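Local coordinates for sterol carrier protein 2 (Thermus thermophilus, PDB 2CX7) that probably binds and carries sterols or other lipids, at residues A26-V37 with V49-G58; A11-Y22 with A118-V129. All coordinates share one frame; numbering follows the deposited sequence.

Contact 1 of 2, residues A26-V37 with V49-G58; sequences ASTWEGSLALAV and VAVVLDLWHG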
loop_
_atom_site.group_PDB
_atom_site.type_symbol
_atom_site.label_atom_id
_atom_site.label_comp_id
_atom_site.label_asym_id
_atom_site.label_seq_id
_atom_site.Cartn_x
_atom_site.Cartn_y
_atom_site.Cartn_z
ATOM N N ALA A 26 -3.618 12.839 -4.446
ATOM C CA ALA A 26 -4.820 12.047 -4.242
ATOM C C ALA A 26 -6.056 12.882 -3.902
ATOM O O ALA A 26 -7.008 12.367 -3.322
ATOM C CB ALA A 26 -4.563 11.021 -3.129
ATOM N N SER A 27 -6.048 14.158 -4.279
ATOM C CA SER A 27 -7.168 15.046 -3.962
ATOM C C SER A 27 -8.566 14.510 -4.297
ATOM O O SER A 27 -9.511 14.750 -3.549
ATOM C CB SER A 27 -6.964 16.419 -4.615
ATOM O OG SER A 27 -6.919 16.331 -6.028
ATOM N N THR A 28 -8.707 13.780 -5.399
ATOM C CA THR A 28 -10.021 13.256 -5.757
ATOM C C THR A 28 -10.117 11.739 -5.642
ATOM O O THR A 28 -11.023 11.113 -6.188
ATOM C CB THR A 28 -10.414 13.701 -7.179
ATOM O OG1 THR A 28 -9.350 13.391 -8.083
ATOM C CG2 THR A 28 -10.676 15.209 -7.212
ATOM N N TRP A 29 -9.185 11.145 -4.909
ATOM C CA TRP A 29 -9.191 9.702 -4.720
ATOM C C TRP A 29 -10.217 9.244 -3.691
ATOM O O TRP A 29 -10.375 9.863 -2.650
ATOM C CB TRP A 29 -7.816 9.210 -4.258
ATOM C CG TRP A 29 -7.852 7.771 -3.814
ATOM C CD1 TRP A 29 -8.201 7.294 -2.578
ATOM C CD2 TRP A 29 -7.649 6.628 -4.642
ATOM N NE1 TRP A 29 -8.234 5.919 -2.593
ATOM C CE2 TRP A 29 -7.899 5.485 -3.848
ATOM C CE3 TRP A 29 -7.284 6.456 -5.984
ATOM C CZ2 TRP A 29 -7.792 4.185 -4.354
ATOM C CZ3 TRP A 29 -7.178 5.166 -6.488
ATOM C CH2 TRP A 29 -7.431 4.045 -5.673
ATOM N N GLU A 30 -10.908 8.152 -4.003
ATOM C CA GLU A 30 -11.868 7.546 -3.085
ATOM C C GLU A 30 -11.711 6.035 -3.184
ATOM O O GLU A 30 -11.591 5.487 -4.277
ATOM C CB GLU A 30 -13.308 7.933 -3.431
ATOM C CG GLU A 30 -13.700 9.340 -3.036
ATOM C CD GLU A 30 -15.071 9.732 -3.584
ATOM O OE1 GLU A 30 -15.898 8.831 -3.841
ATOM O OE2 GLU A 30 -15.316 10.941 -3.753
ATOM N N GLY A 31 -11.702 5.356 -2.044
ATOM C CA GLY A 31 -11.566 3.912 -2.079
ATOM C C GLY A 31 -10.501 3.385 -1.143
ATOM O O GLY A 31 -9.456 4.011 -0.957
ATOM N N SER A 32 -10.772 2.235 -0.539
ATOM C CA SER A 32 -9.810 1.629 0.379
ATOM C C SER A 32 -8.763 0.887 -0.443
ATOM O O SER A 32 -9.030 0.461 -1.567
ATOM C CB SER A 32 -10.518 0.673 1.346
ATOM O OG SER A 32 -11.319 -0.273 0.658
ATOM N N LEU A 33 -7.564 0.749 0.110
ATOM C CA LEU A 33 -6.482 0.066 -0.588
ATOM C C LEU A 33 -5.784 -0.875 0.368
ATOM O O LEU A 33 -5.380 -0.470 1.462
ATOM C CB LEU A 33 -5.459 1.087 -1.118
ATOM C CG LEU A 33 -4.122 0.564 -1.669
ATOM C CD1 LEU A 33 -4.354 -0.203 -2.965
ATOM C CD2 LEU A 33 -3.179 1.754 -1.936
ATOM N N ALA A 34 -5.641 -2.129 -0.048
ATOM C CA ALA A 34 -4.962 -3.116 0.770
ATOM C C ALA A 34 -3.641 -3.491 0.130
ATOM O O ALA A 34 -3.580 -3.798 -1.068
ATOM C CB ALA A 34 -5.829 -4.364 0.937
ATOM N N LEU A 35 -2.585 -3.440 0.935
ATOM C CA LEU A 35 -1.252 -3.829 0.508
ATOM C C LEU A 35 -1.088 -5.189 1.187
ATOM O O LEU A 35 -0.878 -5.277 2.406
ATOM C CB LEU A 35 -0.220 -2.824 1.011
ATOM C CG LEU A 35 -0.515 -1.367 0.642
ATOM C CD1 LEU A 35 0.634 -0.494 1.119
ATOM C CD2 LEU A 35 -0.727 -1.237 -0.876
ATOM N N ALA A 36 -1.204 -6.246 0.394
ATOM C CA ALA A 36 -1.163 -7.605 0.914
ATOM C C ALA A 36 0.119 -8.395 0.666
ATOM O O ALA A 36 0.681 -8.369 -0.433
ATOM C CB ALA A 36 -2.354 -8.380 0.363
ATOM N N VAL A 37 0.552 -9.094 1.714
ATOM C CA VAL A 37 1.734 -9.952 1.693
ATOM C C VAL A 37 1.229 -11.389 1.640
ATOM O O VAL A 37 0.412 -11.787 2.473
ATOM C CB VAL A 37 2.590 -9.782 2.986
ATOM C CG1 VAL A 37 3.777 -10.753 2.963
ATOM C CG2 VAL A 37 3.088 -8.352 3.106
ATOM N N VAL A 49 -0.510 -11.307 5.450
ATOM C CA VAL A 49 -0.835 -10.140 6.265
ATOM C C VAL A 49 -1.059 -8.989 5.309
ATOM O O VAL A 49 -0.636 -9.045 4.158
ATOM C CB VAL A 49 0.316 -9.776 7.247
ATOM C CG1 VAL A 49 1.580 -9.444 6.479
ATOM C CG2 VAL A 49 -0.094 -8.605 8.134
ATOM N N ALA A 50 -1.727 -7.948 5.782
ATOM C CA ALA A 50 -1.994 -6.809 4.927
ATOM C C ALA A 50 -2.150 -5.538 5.733
ATOM O O ALA A 50 -2.389 -5.575 6.941
ATOM C CB ALA A 50 -3.264 -7.061 4.130
ATOM N N VAL A 51 -1.985 -4.409 5.055
ATOM C CA VAL A 51 -2.194 -3.113 5.671
ATOM C C VAL A 51 -3.311 -2.555 4.804
ATOM O O VAL A 51 -3.167 -2.457 3.586
ATOM C CB VAL A 51 -0.967 -2.206 5.589
ATOM C CG1 VAL A 51 -1.346 -0.790 6.008
ATOM C CG2 VAL A 51 0.134 -2.726 6.521
ATOM N N VAL A 52 -4.428 -2.215 5.434
ATOM C CA VAL A 52 -5.578 -1.702 4.713
ATOM C C VAL A 52 -5.734 -0.227 5.048
ATOM O O VAL A 52 -5.850 0.147 6.220
ATOM C CB VAL A 52 -6.849 -2.501 5.093
ATOM C CG1 VAL A 52 -8.037 -2.040 4.261
ATOM C CG2 VAL A 52 -6.590 -3.996 4.873
ATOM N N LEU A 53 -5.703 0.598 4.004
ATOM C CA LEU A 53 -5.810 2.044 4.132
ATOM C C LEU A 53 -7.179 2.564 3.690
ATOM O O LEU A 53 -7.636 2.271 2.583
ATOM C CB LEU A 53 -4.737 2.715 3.275
ATOM C CG LEU A 53 -3.298 2.207 3.412
ATOM C CD1 LEU A 53 -2.459 2.669 2.219
ATOM C CD2 LEU A 53 -2.712 2.707 4.720
ATOM N N ASP A 54 -7.827 3.322 4.566
ATOM C CA ASP A 54 -9.121 3.940 4.263
ATOM C C ASP A 54 -8.744 5.324 3.742
ATOM O O ASP A 54 -8.660 6.285 4.506
ATOM C CB ASP A 54 -9.955 4.052 5.544
ATOM C CG ASP A 54 -11.317 4.686 5.313
ATOM O OD1 ASP A 54 -11.662 4.991 4.152
ATOM O OD2 ASP A 54 -12.047 4.878 6.304
ATOM N N LEU A 55 -8.495 5.417 2.439
ATOM C CA LEU A 55 -8.060 6.666 1.823
ATOM C C LEU A 55 -9.221 7.481 1.265
ATOM O O LEU A 55 -10.153 6.920 0.702
ATOM C CB LEU A 55 -7.060 6.345 0.709
ATOM C CG LEU A 55 -5.846 5.503 1.131
ATOM C CD1 LEU A 55 -5.066 5.059 -0.081
ATOM C CD2 LEU A 55 -4.965 6.309 2.079
ATOM N N TRP A 56 -9.140 8.803 1.394
ATOM C CA TRP A 56 -10.210 9.665 0.903
ATOM C C TRP A 56 -9.802 11.117 0.662
ATOM O O TRP A 56 -9.439 11.846 1.593
ATOM C CB TRP A 56 -11.391 9.621 1.877
ATOM C CG TRP A 56 -12.632 10.311 1.365
ATOM C CD1 TRP A 56 -12.934 11.637 1.458
ATOM C CD2 TRP A 56 -13.730 9.695 0.683
ATOM N NE1 TRP A 56 -14.156 11.888 0.880
ATOM C CE2 TRP A 56 -14.667 10.712 0.396
ATOM C CE3 TRP A 56 -14.015 8.379 0.289
ATOM C CZ2 TRP A 56 -15.875 10.455 -0.269
ATOM C CZ3 TRP A 56 -15.212 8.123 -0.370
ATOM C CH2 TRP A 56 -16.129 9.159 -0.644
ATOM N N HIS A 57 -9.854 11.524 -0.603
ATOM C CA HIS A 57 -9.538 12.889 -1.009
ATOM C C HIS A 57 -8.240 13.473 -0.469
ATOM O O HIS A 57 -8.211 14.627 -0.042
ATOM C CB HIS A 57 -10.694 13.825 -0.637
ATOM C CG HIS A 57 -11.994 13.478 -1.294
ATOM N ND1 HIS A 57 -13.109 14.285 -1.204
ATOM C CD2 HIS A 57 -12.369 12.399 -2.023
ATOM C CE1 HIS A 57 -14.114 13.718 -1.848
ATOM N NE2 HIS A 57 -13.692 12.573 -2.352
ATOM N N GLY A 58 -7.168 12.686 -0.489
ATOM C CA GLY A 58 -5.889 13.190 -0.025
ATOM C C GLY A 58 -5.549 12.866 1.413
ATOM O O GLY A 58 -4.411 13.066 1.843
#

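Contact 2 of 2, residues A11-Y22 with A118-V129; sequences AYCRKLNESEAY and AAQELVKVAREV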
loop_
_atom_site.group_PDB
_atom_site.type_symbol
_atom_site.label_atom_id
_atom_site.label_comp_id
_atom_site.label_asym_id
_atom_site.label_seq_id
_atom_site.Cartn_x
_atom_site.Cartn_y
_atom_site.Cartn_z
ATOM N N ALA A 11 1.472 4.520 11.953
ATOM C CA ALA A 11 2.469 5.537 11.658
ATOM C C ALA A 11 2.387 5.961 10.196
ATOM O O ALA A 11 2.664 7.110 9.861
ATOM C CB ALA A 11 3.871 5.012 11.971
ATOM N N TYR A 12 2.010 5.019 9.334
ATOM C CA TYR A 12 1.901 5.286 7.900
ATOM C C TYR A 12 0.712 6.208 7.619
ATOM O O TYR A 12 0.833 7.175 6.869
ATOM C CB TYR A 12 1.752 3.960 7.157
ATOM C CG TYR A 12 1.690 4.055 5.649
ATOM C CD1 TYR A 12 2.388 5.046 4.955
ATOM C CD2 TYR A 12 1.007 3.089 4.912
ATOM C CE1 TYR A 12 2.413 5.064 3.561
ATOM C CE2 TYR A 12 1.027 3.096 3.524
ATOM C CZ TYR A 12 1.733 4.079 2.855
ATOM O OH TYR A 12 1.794 4.043 1.483
ATOM N N CYS A 13 -0.430 5.911 8.230
ATOM C CA CYS A 13 -1.628 6.735 8.043
ATOM C C CYS A 13 -1.305 8.161 8.464
ATOM O O CYS A 13 -1.632 9.113 7.758
ATOM C CB CYS A 13 -2.784 6.180 8.875
ATOM S SG CYS A 13 -4.485 6.776 8.515
ATOM N N ARG A 14 -0.640 8.312 9.605
ATOM C CA ARG A 14 -0.268 9.632 10.093
ATOM C C ARG A 14 0.666 10.339 9.117
ATOM O O ARG A 14 0.480 11.518 8.817
ATOM C CB ARG A 14 0.410 9.519 11.464
ATOM C CG ARG A 14 0.779 10.858 12.062
ATOM C CD ARG A 14 1.419 10.708 13.430
ATOM N NE ARG A 14 1.675 12.010 14.037
ATOM C CZ ARG A 14 2.401 12.195 15.136
ATOM N NH1 ARG A 14 2.949 11.157 15.759
ATOM N NH2 ARG A 14 2.584 13.421 15.610
ATOM N N LYS A 15 1.673 9.621 8.618
ATOM C CA LYS A 15 2.623 10.201 7.673
ATOM C C LYS A 15 1.929 10.665 6.396
ATOM O O LYS A 15 2.294 11.691 5.819
ATOM C CB LYS A 15 3.717 9.193 7.320
ATOM C CG LYS A 15 4.918 9.226 8.248
ATOM C CD LYS A 15 5.706 10.525 8.095
ATOM C CE LYS A 15 7.017 10.453 8.870
ATOM N NZ LYS A 15 7.882 11.653 8.668
ATOM N N LEU A 16 0.937 9.902 5.952
ATOM C CA LEU A 16 0.193 10.273 4.751
ATOM C C LEU A 16 -0.606 11.543 5.007
ATOM O O LEU A 16 -0.719 12.390 4.137
ATOM C CB LEU A 16 -0.756 9.144 4.332
ATOM C CG LEU A 16 -0.107 7.908 3.697
ATOM C CD1 LEU A 16 -1.154 6.821 3.535
ATOM C CD2 LEU A 16 0.503 8.279 2.329
ATOM N N ASN A 17 -1.172 11.674 6.202
ATOM C CA ASN A 17 -1.938 12.873 6.504
ATOM C C ASN A 17 -1.030 14.092 6.633
ATOM O O ASN A 17 -1.486 15.211 6.486
ATOM C CB ASN A 17 -2.768 12.684 7.783
ATOM C CG ASN A 17 -4.028 11.865 7.543
ATOM O OD1 ASN A 17 -4.742 12.085 6.562
ATOM N ND2 ASN A 17 -4.307 10.925 8.429
ATOM N N GLU A 18 0.258 13.863 6.877
ATOM C CA GLU A 18 1.224 14.948 7.030
ATOM C C GLU A 18 1.920 15.282 5.714
ATOM O O GLU A 18 2.698 16.236 5.630
ATOM C CB GLU A 18 2.274 14.557 8.081
ATOM C CG GLU A 18 1.677 14.195 9.428
ATOM C CD GLU A 18 2.705 13.641 10.404
ATOM O OE1 GLU A 18 3.572 12.848 9.977
ATOM O OE2 GLU A 18 2.633 13.986 11.596
ATOM N N SER A 19 1.633 14.503 4.676
ATOM C CA SER A 19 2.271 14.712 3.378
ATOM C C SER A 19 1.473 15.583 2.420
ATOM O O SER A 19 0.450 15.155 1.895
ATOM C CB SER A 19 2.546 13.362 2.706
ATOM O OG SER A 19 3.012 13.531 1.376
ATOM N N GLU A 20 1.948 16.804 2.189
ATOM C CA GLU A 20 1.276 17.706 1.263
ATOM C C GLU A 20 1.320 17.157 -0.166
ATOM O O GLU A 20 0.398 17.383 -0.944
ATOM C CB GLU A 20 1.934 19.088 1.280
ATOM C CG GLU A 20 1.743 19.860 2.562
ATOM C CD GLU A 20 2.627 21.089 2.629
ATOM O OE1 GLU A 20 3.855 20.919 2.791
ATOM O OE2 GLU A 20 2.103 22.219 2.515
ATOM N N ALA A 21 2.396 16.444 -0.507
ATOM C CA ALA A 21 2.553 15.879 -1.848
ATOM C C ALA A 21 1.505 14.803 -2.108
ATOM O O ALA A 21 0.879 14.768 -3.170
ATOM C CB ALA A 21 3.961 15.297 -2.018
ATOM N N TYR A 22 1.314 13.920 -1.134
ATOM C CA TYR A 22 0.307 12.881 -1.293
ATOM C C TYR A 22 -1.084 13.520 -1.299
ATOM O O TYR A 22 -1.958 13.141 -2.085
ATOM C CB TYR A 22 0.373 11.860 -0.154
ATOM C CG TYR A 22 -0.772 10.886 -0.244
ATOM C CD1 TYR A 22 -0.841 9.961 -1.285
ATOM C CD2 TYR A 22 -1.846 10.961 0.641
ATOM C CE1 TYR A 22 -1.958 9.142 -1.449
ATOM C CE2 TYR A 22 -2.955 10.155 0.490
ATOM C CZ TYR A 22 -3.009 9.246 -0.559
ATOM O OH TYR A 22 -4.129 8.458 -0.714
ATOM N N ALA A 118 -0.477 9.539 -7.264
ATOM C CA ALA A 118 -0.871 9.243 -5.892
ATOM C C ALA A 118 -0.170 7.950 -5.468
ATOM O O ALA A 118 0.298 7.829 -4.333
ATOM C CB ALA A 118 -2.401 9.076 -5.794
ATOM N N ALA A 119 -0.091 6.989 -6.387
ATOM C CA ALA A 119 0.562 5.714 -6.100
ATOM C C ALA A 119 2.048 5.948 -5.820
ATOM O O ALA A 119 2.613 5.396 -4.871
ATOM C CB ALA A 119 0.382 4.749 -7.279
ATOM N N GLN A 120 2.685 6.763 -6.656
ATOM C CA GLN A 120 4.097 7.069 -6.472
ATOM C C GLN A 120 4.301 7.716 -5.102
ATOM O O GLN A 120 5.257 7.398 -4.388
ATOM C CB GLN A 120 4.588 8.004 -7.586
ATOM C CG GLN A 120 4.643 7.362 -8.959
ATOM C CD GLN A 120 4.938 8.371 -10.058
ATOM O OE1 GLN A 120 4.189 9.330 -10.257
ATOM N NE2 GLN A 120 6.032 8.157 -10.778
ATOM N N GLU A 121 3.393 8.614 -4.721
ATOM C CA GLU A 121 3.510 9.276 -3.425
ATOM C C GLU A 121 3.246 8.320 -2.256
ATOM O O GLU A 121 3.925 8.388 -1.228
ATOM C CB GLU A 121 2.561 10.481 -3.338
ATOM C CG GLU A 121 2.997 11.707 -4.143
ATOM C CD GLU A 121 4.386 12.205 -3.759
ATOM O OE1 GLU A 121 4.807 11.987 -2.604
ATOM O OE2 GLU A 121 5.052 12.826 -4.612
ATOM N N LEU A 122 2.259 7.440 -2.405
ATOM C CA LEU A 122 1.951 6.467 -1.354
ATOM C C LEU A 122 3.218 5.709 -1.014
ATOM O O LEU A 122 3.558 5.505 0.159
ATOM C CB LEU A 122 0.894 5.459 -1.831
ATOM C CG LEU A 122 -0.585 5.852 -1.765
ATOM C CD1 LEU A 122 -1.434 4.789 -2.443
ATOM C CD2 LEU A 122 -1.012 6.004 -0.301
ATOM N N VAL A 123 3.922 5.283 -2.057
ATOM C CA VAL A 123 5.152 4.528 -1.880
ATOM C C VAL A 123 6.285 5.386 -1.312
ATOM O O VAL A 123 7.016 4.945 -0.420
ATOM C CB VAL A 123 5.574 3.878 -3.209
ATOM C CG1 VAL A 123 6.960 3.265 -3.087
ATOM C CG2 VAL A 123 4.555 2.792 -3.583
ATOM N N LYS A 124 6.433 6.603 -1.822
ATOM C CA LYS A 124 7.480 7.494 -1.325
ATOM C C LYS A 124 7.267 7.772 0.160
ATOM O O LYS A 124 8.229 7.824 0.930
ATOM C CB LYS A 124 7.491 8.820 -2.102
ATOM C CG LYS A 124 8.042 8.725 -3.521
ATOM C CD LYS A 124 8.057 10.095 -4.178
ATOM C CE LYS A 124 8.623 10.036 -5.592
ATOM N NZ LYS A 124 8.564 11.379 -6.226
ATOM N N VAL A 125 6.013 7.953 0.573
ATOM C CA VAL A 125 5.726 8.214 1.981
ATOM C C VAL A 125 6.022 6.981 2.837
ATOM O O VAL A 125 6.581 7.095 3.932
ATOM C CB VAL A 125 4.245 8.649 2.189
ATOM C CG1 VAL A 125 3.883 8.644 3.678
ATOM C CG2 VAL A 125 4.044 10.047 1.613
ATOM N N ALA A 126 5.658 5.804 2.333
ATOM C CA ALA A 126 5.888 4.560 3.063
ATOM C C ALA A 126 7.369 4.425 3.395
ATOM O O ALA A 126 7.738 4.016 4.496
ATOM C CB ALA A 126 5.428 3.371 2.223
ATOM N N ARG A 127 8.209 4.783 2.431
ATOM C CA ARG A 127 9.655 4.696 2.590
ATOM C C ARG A 127 10.186 5.545 3.749
ATOM O O ARG A 127 11.208 5.203 4.351
ATOM C CB ARG A 127 10.344 5.108 1.280
ATOM C CG ARG A 127 10.113 4.134 0.120
ATOM C CD ARG A 127 10.488 4.746 -1.230
ATOM N NE ARG A 127 11.864 5.239 -1.261
ATOM C CZ ARG A 127 12.407 5.877 -2.294
ATOM N NH1 ARG A 127 11.696 6.101 -3.393
ATOM N NH2 ARG A 127 13.663 6.300 -2.225
ATOM N N GLU A 128 9.484 6.631 4.068
ATOM C CA GLU A 128 9.903 7.541 5.138
ATOM C C GLU A 128 9.337 7.224 6.519
ATOM O O GLU A 128 9.573 7.962 7.482
ATOM C CB GLU A 128 9.550 8.983 4.755
ATOM C CG GLU A 128 10.137 9.411 3.413
ATOM C CD GLU A 128 11.664 9.352 3.380
ATOM O OE1 GLU A 128 12.239 9.426 2.275
ATOM O OE2 GLU A 128 12.289 9.239 4.456
ATOM N N VAL A 129 8.592 6.131 6.621
ATOM C CA VAL A 129 8.021 5.729 7.896
ATOM C C VAL A 129 9.093 5.028 8.718
ATOM O O VAL A 129 9.824 4.188 8.200
ATOM C CB VAL A 129 6.845 4.759 7.708
ATOM C CG1 VAL A 129 6.338 4.290 9.066
ATOM C CG2 VAL A 129 5.726 5.441 6.931
#

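Contact 1 of 2, residues A26-V37 with V49-G58
E30 and W56 form an antiparallel non-hydrogen-bonded pair beside the corner that the chain turns at G31, their side chains side by side. In E30, CB rests against the rim of the indole, 3.6 Å from CZ3 of W56. A chi1 of -76° puts CG beside the backbone N, over the face of the six-membered ring; this CH-pi contact measures 3.3 Å from CG of E30 to the centroid of the W56 six-membered ring. The chain then runs extended, and the carboxylate plane lies 14° from that of the indole, though how closely the two approach is doubtful. At the tip, OE2 of E30 accepts an almost straight hydrogen bond of 2.7 Å from NE2 of H57, taken on the anti side of the carboxylate and in the imidazole plane. The backbone of the same histidine is also tied, its amide N of H57 donating to O of W29 at 2.7 Å. Over the centre of the H57 ring lies NE1 of W56. W29 turns its own NE1 to G31 O at 2.8 Å and brings NE1 and CD1 against CB of L55. Farther along, L33 with L53, L35 with V51 and V37 with V49 form antiparallel hydrogen-bonded pairs. The two strands lie inside the mixed sheet, flanked by strand 59-67 beyond 49-56 and by strand 74-78 beyond 32-37. On the face carrying the leucines, V51, L53 and L55 lean on helix 6-17, whereas L35 and V37 meet W83 of helix 80-86.

Contact 2 of 2, residues A11-Y22 with A118-V129
Y12 and Y22 both swing their rings away from the backbone N (chi1 -177° and 173°), and this throw sends each ring to L122 on the C-terminal helix. The hydroxyl of Y12 gives a short hydrogen bond, 2.6 Å from OH of Y12 to O of L122. It does not follow a lone pair: the C=O...donor angle is 112° and the OH stands well above the carbonyl plane, while the helical N-H of A126 reaches the same oxygen from the opposite face. Along the way CE1 of Y12 skims the backbone of A126, 3.5 Å from its CA. Y22 instead pushes CE1 against CD2 of L122, at 3.5 Å. L16 fills the ground between the two phenols: its CD1 sits over a face of Y12 and its CD2 over a face of Y22, both offset toward the rim. That CD2 of L16 also packs on CG1 of V125, 3.7 Å away. The other V125 branch, CG2, touches S19, whose OG caps helix 20-25 by accepting from Y22 N. Just past the end of helix 116-127, V129 sets CG1 against CB of A11 and CG2 against CD1 of Y12. The chemistry is thus mostly apolar, joined by the aliphatic part of K15 and the side chain of E121, with one hydrogen bond across it; that bond fixes where the Y12 hydroxyl sits and gives it an acceptor in a largely hydrophobic setting.

From the N terminus, the chain runs through helix 6-17 and into helix 20-25, laying down the first half of contact 2, then passes almost at once into the first half of contact 1. Contact 1 closes early, across the 11-residue connection of a beta hairpin. Contact 2 must wait for the rest of the sheet and the later helices, and closes after 95 intervening residues, so the hairpin falls wholly within its span. The two also touch: L53 meets Y12, L55 meets Y22 and L33 meets L122. Sheet, N-terminal helices and C-terminal helix therefore share one core, and the C13-C60 disulfide ties helix 6-17 to strand 59-67.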